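Local coordinates for protein putative hydrolase (Acinetobacter sp. NBRC 100985, PDB 4XUK) that probably hydrolyses organophosphate triesters and lactones at a two-zinc active site of the metallo-beta-lactamase type, at residues T103-H108 with F202-K207; L71-A76 with P111-G116; N134-F139 with G196-H201; G12-T17 with F61-G66. The protein carries 2 engineered substitutions. One frame throughout, in Å; residues are numbered along the deposited sequence.

Contact 1. Residues T103-H108 with F202-K207. With ZN (zinc ion), chain D.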
loop_
_atom_site.group_PDB
_atom_site.type_symbol
_atom_site.label_atom_id
_atom_site.label_comp_id
_atom_site.label_asym_id
_atom_site.label_seq_id
_atom_site.Cartn_x
_atom_site.Cartn_y
_atom_site.Cartn_z
ATOM N N THR A 103 -5.301 -19.222 -19.430
ATOM C CA THR A 103 -6.611 -18.630 -19.466
ATOM C C THR A 103 -6.590 -17.128 -19.124
ATOM O O THR A 103 -5.907 -16.693 -18.227
ATOM C CB THR A 103 -7.562 -19.316 -18.501
ATOM O OG1 THR A 103 -7.514 -20.698 -18.669
ATOM C CG2 THR A 103 -8.972 -18.822 -18.675
ATOM N N ILE A 104 -7.385 -16.373 -19.852
ATOM C CA ILE A 104 -7.560 -14.956 -19.560
ATOM C C ILE A 104 -9.052 -14.693 -19.369
ATOM O O ILE A 104 -9.854 -15.000 -20.246
ATOM C CB ILE A 104 -7.000 -14.073 -20.704
ATOM C CG1 ILE A 104 -5.489 -14.295 -20.851
ATOM C CG2 ILE A 104 -7.343 -12.591 -20.480
ATOM C CD1 ILE A 104 -4.838 -13.551 -22.006
ATOM N N LEU A 105 -9.416 -14.162 -18.204
ATOM C CA LEU A 105 -10.797 -13.759 -17.944
ATOM C C LEU A 105 -10.895 -12.238 -18.013
ATOM O O LEU A 105 -10.125 -11.514 -17.366
ATOM C CB LEU A 105 -11.272 -14.248 -16.573
ATOM C CG LEU A 105 -11.096 -15.732 -16.271
ATOM C CD1 LEU A 105 -11.514 -16.050 -14.842
ATOM C CD2 LEU A 105 -11.804 -16.618 -17.280
ATOM N N LEU A 106 -11.839 -11.759 -18.807
ATOM C CA LEU A 106 -12.048 -10.324 -18.952
ATOM C C LEU A 106 -13.308 -9.911 -18.203
ATOM O O LEU A 106 -14.374 -10.483 -18.417
ATOM C CB LEU A 106 -12.177 -9.964 -20.441
ATOM C CG LEU A 106 -10.923 -10.270 -21.269
ATOM C CD1 LEU A 106 -11.129 -9.905 -22.721
ATOM C CD2 LEU A 106 -9.680 -9.563 -20.704
ATOM N N THR A 107 -13.195 -8.927 -17.316
ATOM C CA THR A 107 -14.381 -8.460 -16.604
ATOM C C THR A 107 -15.326 -7.756 -17.563
ATOM O O THR A 107 -16.548 -7.856 -17.429
ATOM C CB THR A 107 -14.020 -7.519 -15.440
ATOM O OG1 THR A 107 -13.231 -6.421 -15.927
ATOM C CG2 THR A 107 -13.256 -8.287 -14.364
ATOM N N HIS A 108 -14.740 -7.055 -18.531
ATOM C CA HIS A 108 -15.474 -6.378 -19.602
ATOM C C HIS A 108 -14.491 -5.979 -20.700
ATOM O O HIS A 108 -13.282 -6.163 -20.551
ATOM C CB HIS A 108 -16.247 -5.144 -19.089
ATOM C CG HIS A 108 -15.397 -4.120 -18.404
ATOM N ND1 HIS A 108 -14.485 -4.438 -17.418
ATOM C CD2 HIS A 108 -15.352 -2.768 -18.535
ATOM C CE1 HIS A 108 -13.901 -3.331 -16.989
ATOM N NE2 HIS A 108 -14.409 -2.310 -17.653
ATOM N N PHE A 202 -18.915 -8.502 -15.797
ATOM C CA PHE A 202 -18.966 -9.590 -14.831
ATOM C C PHE A 202 -17.780 -9.512 -13.883
ATOM O O PHE A 202 -16.698 -9.021 -14.246
ATOM C CB PHE A 202 -18.890 -10.950 -15.535
ATOM C CG PHE A 202 -20.231 -11.555 -15.882
ATOM C CD1 PHE A 202 -21.056 -10.963 -16.828
ATOM C CD2 PHE A 202 -20.640 -12.744 -15.291
ATOM C CE1 PHE A 202 -22.287 -11.536 -17.167
ATOM C CE2 PHE A 202 -21.863 -13.321 -15.624
ATOM C CZ PHE A 202 -22.687 -12.711 -16.558
ATOM N N SER A 203 -17.970 -10.021 -12.673
ATOM C CA SER A 203 -16.862 -10.196 -11.749
ATOM C C SER A 203 -16.603 -11.693 -11.626
ATOM O O SER A 203 -17.430 -12.495 -12.057
ATOM C CB SER A 203 -17.185 -9.573 -10.387
ATOM O OG SER A 203 -17.561 -8.214 -10.531
ATOM N N TYR A 204 -15.460 -12.067 -11.045
ATOM C CA TYR A 204 -15.081 -13.466 -10.944
ATOM C C TYR A 204 -14.712 -13.815 -9.508
ATOM O O TYR A 204 -13.895 -13.129 -8.885
ATOM C CB TYR A 204 -13.903 -13.760 -11.880
ATOM C CG TYR A 204 -14.204 -13.462 -13.327
ATOM C CD1 TYR A 204 -15.003 -14.320 -14.076
ATOM C CD2 TYR A 204 -13.701 -12.320 -13.945
ATOM C CE1 TYR A 204 -15.290 -14.055 -15.400
ATOM C CE2 TYR A 204 -13.982 -12.045 -15.280
ATOM C CZ TYR A 204 -14.782 -12.913 -15.994
ATOM O OH TYR A 204 -15.073 -12.656 -17.324
ATOM N N GLU A 205 -15.323 -14.874 -8.977
ATOM C CA GLU A 205 -15.038 -15.305 -7.609
ATOM C C GLU A 205 -14.240 -16.611 -7.571
ATOM O O GLU A 205 -14.599 -17.601 -8.228
ATOM C CB GLU A 205 -16.329 -15.448 -6.801
ATOM C CG GLU A 205 -16.084 -15.765 -5.325
ATOM C CD GLU A 205 -17.364 -15.790 -4.517
ATOM O OE1 GLU A 205 -18.454 -15.741 -5.127
ATOM O OE2 GLU A 205 -17.274 -15.856 -3.276
ATOM N N LEU A 206 -13.153 -16.585 -6.806
ATOM C CA LEU A 206 -12.281 -17.736 -6.591
ATOM C C LEU A 206 -12.426 -18.145 -5.137
ATOM O O LEU A 206 -12.052 -17.391 -4.241
ATOM C CB LEU A 206 -10.818 -17.346 -6.833
ATOM C CG LEU A 206 -9.762 -18.355 -7.327
ATOM C CD1 LEU A 206 -8.455 -18.244 -6.552
ATOM C CD2 LEU A 206 -10.260 -19.786 -7.351
ATOM N N LYS A 207 -12.974 -19.325 -4.888
ATOM C CA LYS A 207 -13.022 -19.832 -3.516
ATOM C C LYS A 207 -11.868 -20.791 -3.251
ATOM O O LYS A 207 -11.714 -21.809 -3.927
ATOM C CB LYS A 207 -14.374 -20.487 -3.214
ATOM C CG LYS A 207 -15.556 -19.547 -3.441
ATOM C CD LYS A 207 -16.885 -20.166 -3.017
ATOM C CE LYS A 207 -18.067 -19.457 -3.680
ATOM N NZ LYS A 207 -18.214 -19.824 -5.126
HETATM ZN ZN ZN D . -14.318 -0.011 -17.567
#
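The ring of Y204 lies against L105 and the L106-T107 backbone, a buried joint between the two sheets of the metallo-beta-lactamase alpha-beta/beta-alpha sandwich. Strand 103-105 belongs to one sheet and strand 202-208 to the other; the loop after strand 103-105 reaches H108, first residue of the HxHxDH zinc motif. L105 comes over one face of the tyrosine, its CB 3.9 Å from the ring centroid and 18° off the normal, a CH-pi contact set toward the rim. Its CD1 extends over CG and CD1 of the ring. T107 sits round the edge instead: its backbone N lies in the ring plane, 3.8 Å from Y204 CE2, and its methyl CG2 is 3.9 Å from the same carbon. The phenol ends in a short bond, Y204 OH donating to L106 O at 2.5 Å from well above the carbonyl plane. Y180 OH, on strand 177-180 of the same sheet as strand 103-105, also hydrogen-bonds the Y204 hydroxyl. At its start, strand 202-208 joins by its backbone, F202 N reaching T107 O at 2.9 Å in a nearly straight bond (172°), while the phenyl group of F202 leads away to S133 and N193. With OG1 of T107 set between the backbone N and the carbonyl carbon (chi1 55°), the hydroxyl meets H108 and D73, as a second-shell group would. H108 ND1 donates to T107 OG1 at 2.8 Å in the imidazole plane, and at the other end of that ring H108 NE2 binds the zinc at 2.3 Å.

Contact 2. Residues L71-A76 with P111-G116. With ZN (zinc ion), chain C.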
loop_
_atom_site.group_PDB
_atom_site.type_symbol
_atom_site.label_atom_id
_atom_site.label_comp_id
_atom_site.label_asym_id
_atom_site.label_seq_id
_atom_site.Cartn_x
_atom_site.Cartn_y
_atom_site.Cartn_z
ATOM N N LEU A 71 -5.020 -15.124 -16.038
ATOM C CA LEU A 71 -4.879 -13.674 -16.005
ATOM C C LEU A 71 -6.257 -13.016 -16.008
ATOM O O LEU A 71 -7.123 -13.355 -16.821
ATOM C CB LEU A 71 -4.040 -13.204 -17.206
ATOM C CG LEU A 71 -3.764 -11.711 -17.409
ATOM C CD1 LEU A 71 -2.958 -11.154 -16.249
ATOM C CD2 LEU A 71 -3.044 -11.456 -18.738
ATOM N N ILE A 72 -6.475 -12.089 -15.083
ATOM C CA ILE A 72 -7.785 -11.449 -14.957
ATOM C C ILE A 72 -7.680 -9.967 -15.304
ATOM O O ILE A 72 -7.186 -9.153 -14.509
ATOM C CB ILE A 72 -8.387 -11.721 -13.568
ATOM C CG1 ILE A 72 -8.397 -13.239 -13.327
ATOM C CG2 ILE A 72 -9.794 -11.158 -13.461
ATOM C CD1 ILE A 72 -8.884 -13.681 -11.969
ATOM N N ASP A 73 -8.147 -9.641 -16.514
ATOM C CA ASP A 73 -7.857 -8.367 -17.196
ATOM C C ASP A 73 -6.368 -8.248 -17.562
ATOM O O ASP A 73 -5.555 -9.048 -17.111
ATOM C CB ASP A 73 -8.403 -7.152 -16.415
ATOM C CG ASP A 73 -9.921 -7.143 -16.372
ATOM O OD1 ASP A 73 -10.535 -7.847 -17.216
ATOM O OD2 ASP A 73 -10.502 -6.463 -15.494
ATOM N N SER A 74 -6.004 -7.271 -18.394
ATOM C CA SER A 74 -4.647 -7.271 -18.962
ATOM C C SER A 74 -4.056 -5.888 -19.170
ATOM O O SER A 74 -2.965 -5.749 -19.749
ATOM C CB SER A 74 -4.646 -7.988 -20.306
ATOM O OG SER A 74 -5.456 -7.266 -21.240
ATOM N N GLY A 75 -4.770 -4.858 -18.732
ATOM C CA GLY A 75 -4.292 -3.503 -18.940
ATOM C C GLY A 75 -4.582 -3.038 -20.356
ATOM O O GLY A 75 -5.285 -3.722 -21.108
ATOM N N ALA A 76 -4.015 -1.891 -20.728
ATOM C CA ALA A 76 -4.446 -1.158 -21.917
ATOM C C ALA A 76 -3.521 -1.286 -23.117
ATOM O O ALA A 76 -3.822 -0.740 -24.179
ATOM C CB ALA A 76 -4.622 0.308 -21.578
ATOM N N PRO A 111 -11.097 -0.854 -23.215
ATOM C CA PRO A 111 -9.717 -1.030 -23.690
ATOM C C PRO A 111 -8.671 -1.188 -22.586
ATOM O O PRO A 111 -7.657 -1.842 -22.832
ATOM C CB PRO A 111 -9.463 0.249 -24.483
ATOM C CG PRO A 111 -10.847 0.609 -25.022
ATOM C CD PRO A 111 -11.764 0.290 -23.867
ATOM N N ASP A 112 -8.901 -0.618 -21.406
ATOM C CA ASP A 112 -7.911 -0.732 -20.341
ATOM C C ASP A 112 -7.996 -2.085 -19.629
ATOM O O ASP A 112 -7.318 -2.320 -18.628
ATOM C CB ASP A 112 -8.031 0.437 -19.359
ATOM C CG ASP A 112 -9.435 0.599 -18.821
ATOM O OD1 ASP A 112 -10.399 0.527 -19.612
ATOM O OD2 ASP A 112 -9.574 0.805 -17.609
ATOM N N HIS A 113 -8.816 -2.981 -20.164
ATOM C CA HIS A 113 -8.906 -4.334 -19.636
ATOM C C HIS A 113 -8.587 -5.390 -20.680
ATOM O O HIS A 113 -7.975 -6.420 -20.357
ATOM C CB HIS A 113 -10.288 -4.552 -19.028
ATOM C CG HIS A 113 -10.601 -3.563 -17.956
ATOM N ND1 HIS A 113 -10.526 -3.873 -16.619
ATOM C CD2 HIS A 113 -10.907 -2.245 -18.023
ATOM C CE1 HIS A 113 -10.799 -2.794 -15.908
ATOM N NE2 HIS A 113 -11.048 -1.798 -16.737
ATOM N N VAL A 114 -8.990 -5.135 -21.925
ATOM C CA VAL A 114 -8.812 -6.113 -22.997
ATOM C C VAL A 114 -7.570 -5.889 -23.879
ATOM O O VAL A 114 -6.958 -6.862 -24.328
ATOM C CB VAL A 114 -10.079 -6.227 -23.880
ATOM C CG1 VAL A 114 -10.351 -4.923 -24.613
ATOM C CG2 VAL A 114 -9.924 -7.367 -24.885
ATOM N N CYS A 115 -7.189 -4.634 -24.129
ATOM C CA CYS A 115 -6.125 -4.370 -25.118
ATOM C C CYS A 115 -4.795 -5.048 -24.775
ATOM O O CYS A 115 -4.047 -5.465 -25.669
ATOM C CB CYS A 115 -5.916 -2.867 -25.329
ATOM S SG CYS A 115 -7.129 -2.105 -26.435
ATOM N N GLY A 116 -4.515 -5.191 -23.483
ATOM C CA GLY A 116 -3.291 -5.850 -23.043
ATOM C C GLY A 116 -3.113 -7.301 -23.458
ATOM O O GLY A 116 -2.036 -7.865 -23.236
HETATM ZN ZN ZN C . -11.448 0.152 -16.395
HETATM O O HOH W 1 -0.826 -7.618 -20.786
HETATM O O HOH W 2 -6.678 -4.335 -16.597
#
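D73 to A76, the loop leaving strand 69-72, and the short helix 111-114 with the 3-10 turn after it meet in a buried, largely polar contact beside the zinc pair, held by side-chain bonds from D73 and S74 to H113 and by two backbone bonds, one of them weak. H113 ND1 donates to D73 OD2 at 2.8 Å (161°). The acceptor lies close to the imidazole plane, but the histidine comes from above the carboxylate, the two flat groups standing 81° apart. With the zinc bond at NE2 this His-carboxylate pair fixes the rotation of the ring, and the carboxylate would tend to make NE2 a stronger electron donor to the zinc. H113 belongs to the HxHxDH motif of the metallo-beta-lactamase fold: its NE2 binds zinc at 2.0 Å, and D112 OD2 binds the same ion at 2.3 Å, with D218 and H265 completing the site. Behind the ring, S74 grips H113 O twice. Its OG, turned between the backbone N and the carbonyl carbon (chi1 64°), donates to that oxygen at 2.8 Å from above the carbonyl plane, and S74 N adds a weak bond. Next along, G116 N donates to G75 O at 2.9 Å. Glycine at G116 lets the backbones come close, G116 CA pointing a hydrogen straight at S74 O over 3.3 Å. One water joins G75 N to D112 O, and another links S74 O with G116 O. At the far end A76 CB rests on D112 CA, while A76 O is 3.2 Å from CB of C115, whose sulphur is tied by a disulfide to C79.

Contact 3. Residues N134-F139 with G196-H201. With ZN (zinc ion), chain D.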
loop_
_atom_site.group_PDB
_atom_site.type_symbol
_atom_site.label_atom_id
_atom_site.label_comp_id
_atom_site.label_asym_id
_atom_site.label_seq_id
_atom_site.Cartn_x
_atom_site.Cartn_y
_atom_site.Cartn_z
ATOM N N ASN A 134 -21.044 -13.470 -22.616
ATOM C CA ASN A 134 -21.923 -13.416 -23.766
ATOM C C ASN A 134 -22.547 -12.041 -23.995
ATOM O O ASN A 134 -22.478 -11.498 -25.050
ATOM C CB ASN A 134 -23.011 -14.507 -23.679
ATOM C CG ASN A 134 -23.884 -14.406 -22.414
ATOM O OD1 ASN A 134 -23.527 -13.819 -21.423
ATOM N ND2 ASN A 134 -25.030 -15.014 -22.470
ATOM N N ASP A 135 -23.115 -11.504 -22.937
ATOM C CA ASP A 135 -23.761 -10.194 -22.982
ATOM C C ASP A 135 -22.759 -9.103 -23.371
ATOM O O ASP A 135 -23.088 -8.180 -24.113
ATOM C CB ASP A 135 -24.393 -9.851 -21.623
ATOM C CG ASP A 135 -25.553 -10.766 -21.259
ATOM O OD1 ASP A 135 -26.034 -11.511 -22.136
ATOM O OD2 ASP A 135 -25.990 -10.733 -20.086
ATOM N N GLU A 136 -21.530 -9.219 -22.876
ATOM C CA GLU A 136 -20.523 -8.187 -23.110
ATOM C C GLU A 136 -20.070 -8.190 -24.562
ATOM O O GLU A 136 -20.003 -7.138 -25.198
ATOM C CB GLU A 136 -19.324 -8.383 -22.178
ATOM C CG GLU A 136 -18.247 -7.313 -22.337
ATOM C CD GLU A 136 -18.638 -5.966 -21.740
ATOM O OE1 GLU A 136 -19.698 -5.871 -21.084
ATOM O OE2 GLU A 136 -17.860 -4.994 -21.904
ATOM N N ALA A 137 -19.773 -9.375 -25.085
ATOM C CA ALA A 137 -19.359 -9.510 -26.478
ATOM C C ALA A 137 -20.491 -9.076 -27.407
ATOM O O ALA A 137 -20.252 -8.428 -28.430
ATOM C CB ALA A 137 -18.953 -10.941 -26.768
ATOM N N SER A 138 -21.720 -9.435 -27.052
ATOM C CA SER A 138 -22.874 -9.038 -27.862
ATOM C C SER A 138 -22.985 -7.525 -28.023
ATOM O O SER A 138 -23.222 -7.028 -29.130
ATOM C CB SER A 138 -24.167 -9.595 -27.276
ATOM O OG SER A 138 -24.258 -10.985 -27.494
ATOM N N PHE A 139 -22.804 -6.790 -26.931
ATOM C CA PHE A 139 -22.924 -5.337 -26.981
ATOM C C PHE A 139 -21.843 -4.682 -27.833
ATOM O O PHE A 139 -22.127 -3.760 -28.599
ATOM C CB PHE A 139 -22.890 -4.752 -25.566
ATOM C CG PHE A 139 -22.773 -3.253 -25.531
ATOM C CD1 PHE A 139 -23.882 -2.448 -25.792
ATOM C CD2 PHE A 139 -21.568 -2.645 -25.218
ATOM C CE1 PHE A 139 -23.782 -1.065 -25.746
ATOM C CE2 PHE A 139 -21.458 -1.257 -25.173
ATOM C CZ PHE A 139 -22.570 -0.466 -25.437
ATOM N N GLY A 196 -23.846 -2.983 -15.591
ATOM C CA GLY A 196 -24.174 -1.592 -15.344
ATOM C C GLY A 196 -23.076 -0.738 -15.929
ATOM O O GLY A 196 -23.307 0.058 -16.842
ATOM N N HIS A 197 -21.869 -0.904 -15.393
ATOM C CA HIS A 197 -20.704 -0.228 -15.943
ATOM C C HIS A 197 -20.605 -0.482 -17.444
ATOM O O HIS A 197 -20.329 0.432 -18.215
ATOM C CB HIS A 197 -19.436 -0.705 -15.245
ATOM C CG HIS A 197 -18.189 -0.079 -15.774
ATOM N ND1 HIS A 197 -17.914 1.267 -15.653
ATOM C CD2 HIS A 197 -17.128 -0.624 -16.418
ATOM C CE1 HIS A 197 -16.736 1.520 -16.203
ATOM N NE2 HIS A 197 -16.244 0.391 -16.672
ATOM N N THR A 198 -20.825 -1.733 -17.844
ATOM C CA THR A 198 -21.051 -2.082 -19.246
ATOM C C THR A 198 -22.169 -3.104 -19.244
ATOM O O THR A 198 -22.427 -3.726 -18.210
ATOM C CB THR A 198 -19.809 -2.712 -19.926
ATOM O OG1 THR A 198 -19.532 -3.988 -19.341
ATOM C CG2 THR A 198 -18.584 -1.795 -19.823
ATOM N N PRO A 199 -22.825 -3.307 -20.397
ATOM C CA PRO A 199 -24.001 -4.187 -20.358
ATOM C C PRO A 199 -23.692 -5.637 -19.981
ATOM O O PRO A 199 -24.602 -6.339 -19.532
ATOM C CB PRO A 199 -24.558 -4.084 -21.781
ATOM C CG PRO A 199 -24.106 -2.733 -22.261
ATOM C CD PRO A 199 -22.729 -2.567 -21.670
ATOM N N GLY A 200 -22.445 -6.079 -20.137
ATOM C CA GLY A 200 -22.093 -7.454 -19.813
ATOM C C GLY A 200 -20.935 -7.558 -18.836
ATOM O O GLY A 200 -20.175 -8.535 -18.854
ATOM N N HIS A 201 -20.804 -6.555 -17.971
ATOM C CA HIS A 201 -19.737 -6.557 -16.979
ATOM C C HIS A 201 -19.953 -7.695 -16.001
ATOM O O HIS A 201 -21.050 -7.854 -15.464
ATOM C CB HIS A 201 -19.681 -5.219 -16.233
ATOM C CG HIS A 201 -18.478 -5.072 -15.355
ATOM N ND1 HIS A 201 -18.398 -5.632 -14.099
ATOM C CD2 HIS A 201 -17.299 -4.436 -15.559
ATOM C CE1 HIS A 201 -17.224 -5.340 -13.563
ATOM N NE2 HIS A 201 -16.537 -4.621 -14.431
HETATM ZN ZN ZN D . -14.318 -0.011 -17.567
HETATM O O HOH W 3 -25.693 -8.782 -18.181
#
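E136 of helix 134-141 reaches across to T198 and G200 in a type I beta turn, T198 to H201, in the loop of the metallo-beta-lactamase fold that also supplies the zinc ligand H197. The buried side is tight: the CA atoms of E136 and G200 are 3.7 Å apart, a closeness that suits a glycine whose missing side chain would have pointed at the helix backbone. E136 sends CG out anti to its backbone N (chi1 -178°) and then bends at chi2 (74°), bringing its carboxylate up to T198 OG1 and G200 N. T198 OG1 donates to E136 OE1 at 2.6 Å, on the syn side and a little out of the carboxylate plane; G200 N adds a weak bond to the same oxygen. The other oxygen, OE2, is taken by L109 N and W140 NE1, so the acid ties the turn to the stretch carrying the zinc histidines, and it probably helps to place H197, whose NE2 is 2.2 Å from the zinc. The outer side is looser. D135 CB only brushes G200 CA at 3.8 Å, and its partly exposed carboxylate meets the turn through a water that donates to D135 OD2 and to P199 O. One helical turn on, the partly exposed F139 and P199 do pack closely, in a CH-pi contact, CG of P199 standing over the phenyl face 3.6 Å from the centroid of the F139 ring.

Contact 4. Residues G12-T17 with F61-G66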
loop_
_atom_site.group_PDB
_atom_site.type_symbol
_atom_site.label_atom_id
_atom_site.label_comp_id
_atom_site.label_asym_id
_atom_site.label_seq_id
_atom_site.Cartn_x
_atom_site.Cartn_y
_atom_site.Cartn_z
ATOM N N GLY A 12 -3.647 -19.267 0.762
ATOM C CA GLY A 12 -3.500 -20.700 0.942
ATOM C C GLY A 12 -2.572 -21.266 -0.113
ATOM O O GLY A 12 -1.413 -20.857 -0.202
ATOM N N ASP A 13 -3.085 -22.187 -0.927
ATOM C CA ASP A 13 -2.292 -22.790 -1.998
ATOM C C ASP A 13 -2.231 -21.950 -3.275
ATOM O O ASP A 13 -1.598 -22.345 -4.258
ATOM C CB ASP A 13 -2.835 -24.179 -2.339
ATOM C CG ASP A 13 -2.525 -25.201 -1.266
ATOM O OD1 ASP A 13 -1.568 -24.983 -0.491
ATOM O OD2 ASP A 13 -3.236 -26.227 -1.201
ATOM N N VAL A 14 -2.878 -20.793 -3.264
ATOM C CA VAL A 14 -2.979 -19.994 -4.479
ATOM C C VAL A 14 -2.162 -18.719 -4.353
ATOM O O VAL A 14 -2.184 -18.057 -3.317
ATOM C CB VAL A 14 -4.446 -19.643 -4.774
ATOM C CG1 VAL A 14 -4.574 -18.808 -6.056
ATOM C CG2 VAL A 14 -5.265 -20.913 -4.866
ATOM N N GLN A 15 -1.422 -18.382 -5.400
ATOM C CA GLN A 15 -0.702 -17.119 -5.416
ATOM C C GLN A 15 -1.369 -16.207 -6.424
ATOM O O GLN A 15 -1.582 -16.590 -7.581
ATOM C CB GLN A 15 0.771 -17.319 -5.787
ATOM C CG GLN A 15 1.552 -16.016 -5.853
ATOM C CD GLN A 15 3.030 -16.208 -6.171
ATOM O OE1 GLN A 15 3.392 -16.701 -7.236
ATOM N NE2 GLN A 15 3.890 -15.808 -5.243
ATOM N N ILE A 16 -1.740 -15.018 -5.966
ATOM C CA ILE A 16 -2.280 -13.995 -6.845
ATOM C C ILE A 16 -1.230 -12.897 -6.987
ATOM O O ILE A 16 -0.720 -12.388 -5.994
ATOM C CB ILE A 16 -3.579 -13.405 -6.272
ATOM C CG1 ILE A 16 -4.637 -14.505 -6.171
ATOM C CG2 ILE A 16 -4.067 -12.252 -7.147
ATOM C CD1 ILE A 16 -5.847 -14.152 -5.322
ATOM N N THR A 17 -0.892 -12.549 -8.223
ATOM C CA THR A 17 0.077 -11.492 -8.459
ATOM C C THR A 17 -0.640 -10.253 -8.969
ATOM O O THR A 17 -1.248 -10.281 -10.047
ATOM C CB THR A 17 1.117 -11.913 -9.499
ATOM O OG1 THR A 17 1.650 -13.204 -9.154
ATOM C CG2 THR A 17 2.248 -10.900 -9.556
ATOM N N PHE A 61 -4.574 -8.905 -12.701
ATOM C CA PHE A 61 -4.199 -9.931 -11.718
ATOM C C PHE A 61 -3.901 -11.289 -12.337
ATOM O O PHE A 61 -4.679 -11.792 -13.162
ATOM C CB PHE A 61 -5.299 -10.070 -10.645
ATOM C CG PHE A 61 -5.633 -8.772 -9.975
ATOM C CD1 PHE A 61 -4.861 -8.303 -8.924
ATOM C CD2 PHE A 61 -6.683 -7.986 -10.440
ATOM C CE1 PHE A 61 -5.142 -7.082 -8.321
ATOM C CE2 PHE A 61 -6.972 -6.781 -9.848
ATOM C CZ PHE A 61 -6.193 -6.317 -8.787
ATOM N N LEU A 62 -2.771 -11.868 -11.922
ATOM C CA LEU A 62 -2.379 -13.236 -12.277
ATOM C C LEU A 62 -2.756 -14.168 -11.138
ATOM O O LEU A 62 -2.480 -13.867 -9.973
ATOM C CB LEU A 62 -0.862 -13.331 -12.472
ATOM C CG LEU A 62 -0.233 -13.236 -13.856
ATOM C CD1 LEU A 62 1.273 -13.451 -13.711
ATOM C CD2 LEU A 62 -0.839 -14.245 -14.855
ATOM N N VAL A 63 -3.368 -15.300 -11.464
ATOM C CA VAL A 63 -3.760 -16.266 -10.442
ATOM C C VAL A 63 -3.140 -17.625 -10.759
ATOM O O VAL A 63 -3.495 -18.279 -11.752
ATOM C CB VAL A 63 -5.289 -16.413 -10.366
ATOM C CG1 VAL A 63 -5.691 -17.288 -9.180
ATOM C CG2 VAL A 63 -5.955 -15.034 -10.260
ATOM N N ASN A 64 -2.212 -18.041 -9.910
ATOM C CA ASN A 64 -1.577 -19.347 -10.031
ATOM C C ASN A 64 -2.342 -20.341 -9.153
ATOM O O ASN A 64 -2.218 -20.319 -7.923
ATOM C CB ASN A 64 -0.113 -19.231 -9.591
ATOM C CG ASN A 64 0.648 -20.546 -9.682
ATOM O OD1 ASN A 64 0.061 -21.620 -9.818
ATOM N ND2 ASN A 64 1.971 -20.461 -9.590
ATOM N N ILE A 65 -3.142 -21.203 -9.774
ATOM C CA ILE A 65 -3.901 -22.184 -9.001
ATOM C C ILE A 65 -3.228 -23.560 -8.986
ATOM O O ILE A 65 -3.852 -24.554 -8.617
ATOM C CB ILE A 65 -5.360 -22.321 -9.486
ATOM C CG1 ILE A 65 -5.405 -22.848 -10.920
ATOM C CG2 ILE A 65 -6.094 -20.981 -9.387
ATOM C CD1 ILE A 65 -6.806 -23.211 -11.376
ATOM N N GLY A 66 -1.952 -23.606 -9.364
ATOM C CA GLY A 66 -1.188 -24.846 -9.320
ATOM C C GLY A 66 -0.904 -25.407 -10.699
ATOM O O GLY A 66 0.218 -25.341 -11.185
HETATM O O HOH W 4 -0.273 -22.144 -6.680
#
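L62 O accepts from T17 N at 2.7 Å, and the CA of I16 points a hydrogen at the same oxygen over 3.1 Å. Strands 14-26 and 54-64 are antiparallel neighbours here in one of the two sheets of the metallo-beta-lactamase sandwich, their local axes 4.5 Å apart. T17 with L62 and Q15 with N64 are hydrogen-bonded pairs; I16 with V63 between them is a non-hydrogen-bonded pair. In the Q15 pair, N64 N to Q15 O is short (2.8 Å), whereas the return bond from Q15 N to N64 O stretches to 3.3 Å where strand 14-26 begins and strand 54-64 ends. On the face bearing T17 and L62 the two side chains lie side by side, pointing the same way, CB to CB 3.8 Å. Y96 OH bonds both Q15 OE1 and N64 ND2 there, T17 OG1 pairs with Q8 OE1, and Q15 packs on K1 of the second subunit. The opposite face is apolar: V14, with CG1 anti to its backbone N, crosses V63, and their CG1 atoms meet at 3.6 Å. I16 and V63 continue this layer onto F215 of the other sheet, within the core of the sandwich. Beyond the last pair a water lies between D13 O and N64 O, and strand 54-64 breaks off in an Asx turn, G66 N donating to N64 OD1 at 2.9 Å.

Overall arrangement
Contact 4 closes first along the chain, before contacts 2 and 1, whose segments alternate; contact 3 is nested inside the loop closed by contact 1. Strands 14-26, 54-64, 69-72 and 103-105 are successive neighbours in one sheet, so contacts 4, 2 and 1 follow one another across it; contact 1 also brings in strand 202-208 of the second sheet. Centres of contacts 1 and 2 are about 12 Å apart, those of 1 and 3 about 13 Å, whereas 3 and 4 are about 27 Å apart. Contacts 1, 2 and 3 each hold zinc ligands and gather round the zinc pair at the loop ends of the strands, while contact 4 lies at the far end of the sandwich core.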